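PDB 5ZNT: chitin deacetylase 1 from Bombyx mori, which removes the N-acetyl groups from N-acetyl-D-glucosamine units of chitin with the help of zinc, yielding chitosan and acetate. Local coordinates for residues A271-L274 with K275-E279; P313-V316 with T317-K320. All coordinates share one frame; numbering follows the deposited sequence.

Contact 1 of 2, residues A271-L274 with K275-E279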
loop_
_atom_site.group_PDB
_atom_site.type_symbol
_atom_site.label_atom_id
_atom_site.label_comp_id
_atom_site.label_asym_id
_atom_site.label_seq_id
_atom_site.Cartn_x
_atom_site.Cartn_y
_atom_site.Cartn_z
ATOM N N ALA A 271 -10.603 2.667 5.796
ATOM C CA ALA A 271 -11.013 2.548 7.191
ATOM C C ALA A 271 -12.515 2.713 7.345
ATOM O O ALA A 271 -13.154 1.980 8.110
ATOM C CB ALA A 271 -10.290 3.591 8.038
ATOM N N ALA A 272 -13.104 3.672 6.625
ATOM C CA ALA A 272 -14.521 3.961 6.826
ATOM C C ALA A 272 -15.391 2.733 6.530
ATOM O O ALA A 272 -16.423 2.520 7.178
ATOM C CB ALA A 272 -14.932 5.147 5.947
ATOM N N TRP A 273 -14.996 1.926 5.540
ATOM C CA TRP A 273 -15.740 0.712 5.210
ATOM C C TRP A 273 -15.769 -0.256 6.391
ATOM O O TRP A 273 -16.816 -0.832 6.704
ATOM C CB TRP A 273 -15.121 0.065 3.972
ATOM C CG TRP A 273 -15.837 -1.167 3.428
ATOM C CD1 TRP A 273 -16.890 -1.192 2.539
ATOM C CD2 TRP A 273 -15.536 -2.542 3.722
ATOM N NE1 TRP A 273 -17.247 -2.496 2.262
ATOM C CE2 TRP A 273 -16.442 -3.341 2.976
ATOM C CE3 TRP A 273 -14.584 -3.176 4.534
ATOM C CZ2 TRP A 273 -16.419 -4.738 3.021
ATOM C CZ3 TRP A 273 -14.568 -4.555 4.580
ATOM C CH2 TRP A 273 -15.485 -5.327 3.829
ATOM N N LEU A 274 -14.635 -0.416 7.090
ATOM C CA LEU A 274 -14.612 -1.245 8.297
ATOM C C LEU A 274 -15.375 -0.581 9.437
ATOM O O LEU A 274 -16.119 -1.242 10.168
ATOM C CB LEU A 274 -13.166 -1.510 8.735
ATOM C CG LEU A 274 -12.387 -2.477 7.856
ATOM C CD1 LEU A 274 -10.881 -2.464 8.202
ATOM C CD2 LEU A 274 -12.988 -3.915 7.953
ATOM N N LYS A 275 -15.192 0.722 9.613
ATOM C CA LYS A 275 -15.811 1.405 10.738
ATOM C C LYS A 275 -17.324 1.473 10.589
ATOM O O LYS A 275 -18.061 1.290 11.566
ATOM C CB LYS A 275 -15.223 2.804 10.889
ATOM C CG LYS A 275 -15.730 3.479 12.149
ATOM C CD LYS A 275 -15.001 4.749 12.435
ATOM C CE LYS A 275 -15.471 5.332 13.743
ATOM N NZ LYS A 275 -14.851 6.652 13.941
ATOM N N ASN A 276 -17.811 1.725 9.376
ATOM C CA ASN A 276 -19.243 1.909 9.198
ATOM C C ASN A 276 -20.004 0.595 9.179
ATOM O O ASN A 276 -21.239 0.609 9.219
ATOM C CB ASN A 276 -19.528 2.697 7.909
ATOM C CG ASN A 276 -18.938 4.115 7.941
ATOM O OD1 ASN A 276 -18.478 4.596 8.982
ATOM N ND2 ASN A 276 -18.952 4.779 6.803
ATOM N N ASN A 277 -19.303 -0.535 9.127
ATOM C CA ASN A 277 -19.921 -1.856 9.065
ATOM C C ASN A 277 -19.330 -2.721 10.170
ATOM O O ASN A 277 -18.454 -3.552 9.908
ATOM C CB ASN A 277 -19.696 -2.511 7.703
ATOM C CG ASN A 277 -20.296 -1.715 6.541
ATOM O OD1 ASN A 277 -21.500 -1.812 6.288
ATOM N ND2 ASN A 277 -19.451 -0.965 5.801
ATOM N N PRO A 278 -19.773 -2.547 11.415
ATOM C CA PRO A 278 -19.221 -3.367 12.515
ATOM C C PRO A 278 -19.109 -4.874 12.250
ATOM O O PRO A 278 -18.136 -5.490 12.720
ATOM C CB PRO A 278 -20.184 -3.075 13.671
ATOM C CG PRO A 278 -20.624 -1.675 13.431
ATOM C CD PRO A 278 -20.682 -1.500 11.919
ATOM N N GLU A 279 -20.045 -5.499 11.523
ATOM C CA GLU A 279 -19.907 -6.932 11.259
ATOM C C GLU A 279 -18.718 -7.226 10.347
ATOM O O GLU A 279 -18.156 -8.327 10.391
ATOM C CB GLU A 279 -21.195 -7.504 10.657
ATOM C CG GLU A 279 -21.541 -6.841 9.343
ATOM C CD GLU A 279 -22.157 -5.433 9.388
ATOM O OE1 GLU A 279 -22.569 -4.916 8.274
ATOM O OE2 GLU A 279 -22.302 -4.771 10.480
#
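The carbonyl oxygen of Trp273 takes its main bond from the side-chain amide of Asn277: ND2 reaches Trp273 O at 2.8 Å, almost straight (172°), meeting it in the carbonyl plane on a lone pair. The oxygen also lies in the plane of the Asn277 amide, and the backbone N of Asn277 adds a weak bond to the same oxygen. With CG anti to the carbonyl carbon (chi1 -61°), the Asn277 side chain lies on the side of its own backbone N and its amide reaches back to the Trp273 carbonyl. There ND2 also sits over one face of the Trp273 indole, offset toward the rim and 4.2 Å from CD1; the amide and ring planes are 54° apart. The bond lies toward the C-terminal end of helix 271-276, which directly follows strand 265-270 of the parallel sheet in the polysaccharide deacetylase domain; Pro278 then opens helix 278-294. Ordinary helical bonds run from Lys275 N to Ala271 O (2.8 Å) and from Asn276 N to Ala272 O (2.7 Å). CG of Asn276 comes within 3.1 Å of Ala272 O, without a side-chain hydrogen bond. Elsewhere, Trp273 stacks on Phe280 and meets Phe246 edge-to-face, while the extended Lys275 carries NZ to Asn51 O.

Contact 2 of 2, residues P313-V316 with T317-K320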
loop_
_atom_site.group_PDB
_atom_site.type_symbol
_atom_site.label_atom_id
_atom_site.label_comp_id
_atom_site.label_asym_id
_atom_site.label_seq_id
_atom_site.Cartn_x
_atom_site.Cartn_y
_atom_site.Cartn_z
ATOM N N PRO A 313 15.156 -13.838 -0.670
ATOM C CA PRO A 313 14.084 -14.766 -0.299
ATOM C C PRO A 313 14.476 -15.686 0.856
ATOM O O PRO A 313 15.555 -16.285 0.871
ATOM C CB PRO A 313 13.825 -15.531 -1.600
ATOM C CG PRO A 313 14.238 -14.564 -2.672
ATOM C CD PRO A 313 15.432 -13.863 -2.118
ATOM N N ARG A 314 13.595 -15.754 1.851
ATOM C CA ARG A 314 13.785 -16.562 3.044
ATOM C C ARG A 314 12.690 -17.612 3.121
ATOM O O ARG A 314 11.517 -17.317 2.867
ATOM C CB ARG A 314 13.745 -15.709 4.320
ATOM C CG ARG A 314 14.509 -14.403 4.244
ATOM C CD ARG A 314 15.962 -14.640 3.901
ATOM N NE ARG A 314 16.679 -15.410 4.912
ATOM C CZ ARG A 314 17.744 -16.159 4.637
ATOM N NH1 ARG A 314 18.181 -16.235 3.380
ATOM N NH2 ARG A 314 18.356 -16.841 5.602
ATOM N N THR A 315 13.068 -18.833 3.491
ATOM C CA THR A 315 12.079 -19.868 3.734
ATOM C C THR A 315 11.311 -19.561 5.013
ATOM O O THR A 315 11.704 -18.708 5.819
ATOM C CB THR A 315 12.745 -21.239 3.878
ATOM O OG1 THR A 315 13.452 -21.275 5.126
ATOM C CG2 THR A 315 13.720 -21.503 2.729
ATOM N N VAL A 316 10.217 -20.304 5.217
ATOM C CA VAL A 316 9.445 -20.153 6.447
ATOM C C VAL A 316 10.353 -20.267 7.658
ATOM O O VAL A 316 10.230 -19.496 8.619
ATOM C CB VAL A 316 8.312 -21.191 6.508
ATOM C CG1 VAL A 316 7.609 -21.140 7.872
ATOM C CG2 VAL A 316 7.323 -20.993 5.359
ATOM N N THR A 317 11.290 -21.227 7.635
ATOM C CA THR A 317 12.150 -21.413 8.802
ATOM C C THR A 317 13.087 -20.229 8.992
ATOM O O THR A 317 13.272 -19.748 10.115
ATOM C CB THR A 317 12.949 -22.711 8.685
ATOM O OG1 THR A 317 12.065 -23.799 8.372
ATOM C CG2 THR A 317 13.626 -23.002 10.001
ATOM N N GLU A 318 13.677 -19.736 7.906
ATOM C CA GLU A 318 14.559 -18.586 8.015
ATOM C C GLU A 318 13.805 -17.298 8.342
ATOM O O GLU A 318 14.406 -16.367 8.896
ATOM C CB GLU A 318 15.340 -18.427 6.713
ATOM C CG GLU A 318 16.217 -19.638 6.383
ATOM C CD GLU A 318 16.649 -19.647 4.940
ATOM O OE1 GLU A 318 15.904 -19.082 4.111
ATOM O OE2 GLU A 318 17.727 -20.204 4.630
ATOM N N ALA A 319 12.511 -17.222 8.016
ATOM C CA ALA A 319 11.789 -15.957 8.160
ATOM C C ALA A 319 11.740 -15.477 9.607
ATOM O O ALA A 319 11.678 -14.262 9.850
ATOM C CB ALA A 319 10.370 -16.106 7.601
ATOM N N LYS A 320 11.807 -16.401 10.571
ATOM C CA LYS A 320 11.701 -16.041 11.982
ATOM C C LYS A 320 12.786 -15.069 12.418
ATOM O O LYS A 320 12.570 -14.279 13.342
ATOM C CB LYS A 320 11.770 -17.294 12.855
ATOM C CG LYS A 320 10.475 -18.066 12.912
ATOM C CD LYS A 320 10.610 -19.348 13.741
ATOM C CE LYS A 320 11.611 -20.320 13.094
ATOM N NZ LYS A 320 11.653 -21.660 13.753
HETATM O O HOH W 1 16.328 -18.958 1.537
HETATM O O HOH W 2 16.376 -14.882 7.618
#
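The Arg314 guanidinium and the Glu318 carboxylate lie stacked, their planes only 8° apart, with Glu318 OE1 3.5 Å above the guanidinium plane and over its centre. Because Glu318 OE2 lies well out of the guanidinium plane, its salt bridge with Arg314 NH2 (3.6 Å) is one of charge alone, with no N-H pointing at it. In that plane, at the edge, water 2 accepts from Arg314 NE and donates to Glu318 O, tying the arginine to the backbone as well. Bends at chi2 and chi3 fold the arginine back over the acid. Glu318 OE1 is held from other directions too: Thr315 N donates to it at 2.9 Å, reaching its anti side 26° out of the carboxylate plane, and water 1 links it to Pro313 O. The positive guanidinium and these donors would probably stabilise the ionised carboxylate. In return, Glu318 N donates to Thr315 OG1 at 3.2 Å, nearly straight at 170°. One residue on, Ala319 N bonds to Thr315 O (2.8 Å), and the Ala319 side chain touches Tyr299 of strand 298-300. The reciprocal bonds of Thr315, the N-cap residue, and Glu318 make a capping box at the start of the short, weakly bonded helix 316-319.

Overall arrangement
Both contacts are local and lie at helix ends: contact 1 lies where helix 271-276 gives way to helix 278-294, whereas contact 2 starts helix 316-319. They share no helix or strand and do not touch; their centres are about 34 Å apart. Contact 1 is partly buried, with Ala271 against helix 53-59, and its Ala272 side chain is about 7 Å from that of the zinc ligand Asp46. Contact 2 is a surface contact away from the zinc site and the glycan, with Ala319 as its buried residue. The chemistry differs too: a neutral amide bonded to a backbone oxygen and lying over an indole face in contact 1, and in contact 2 a charged pair with bridging waters.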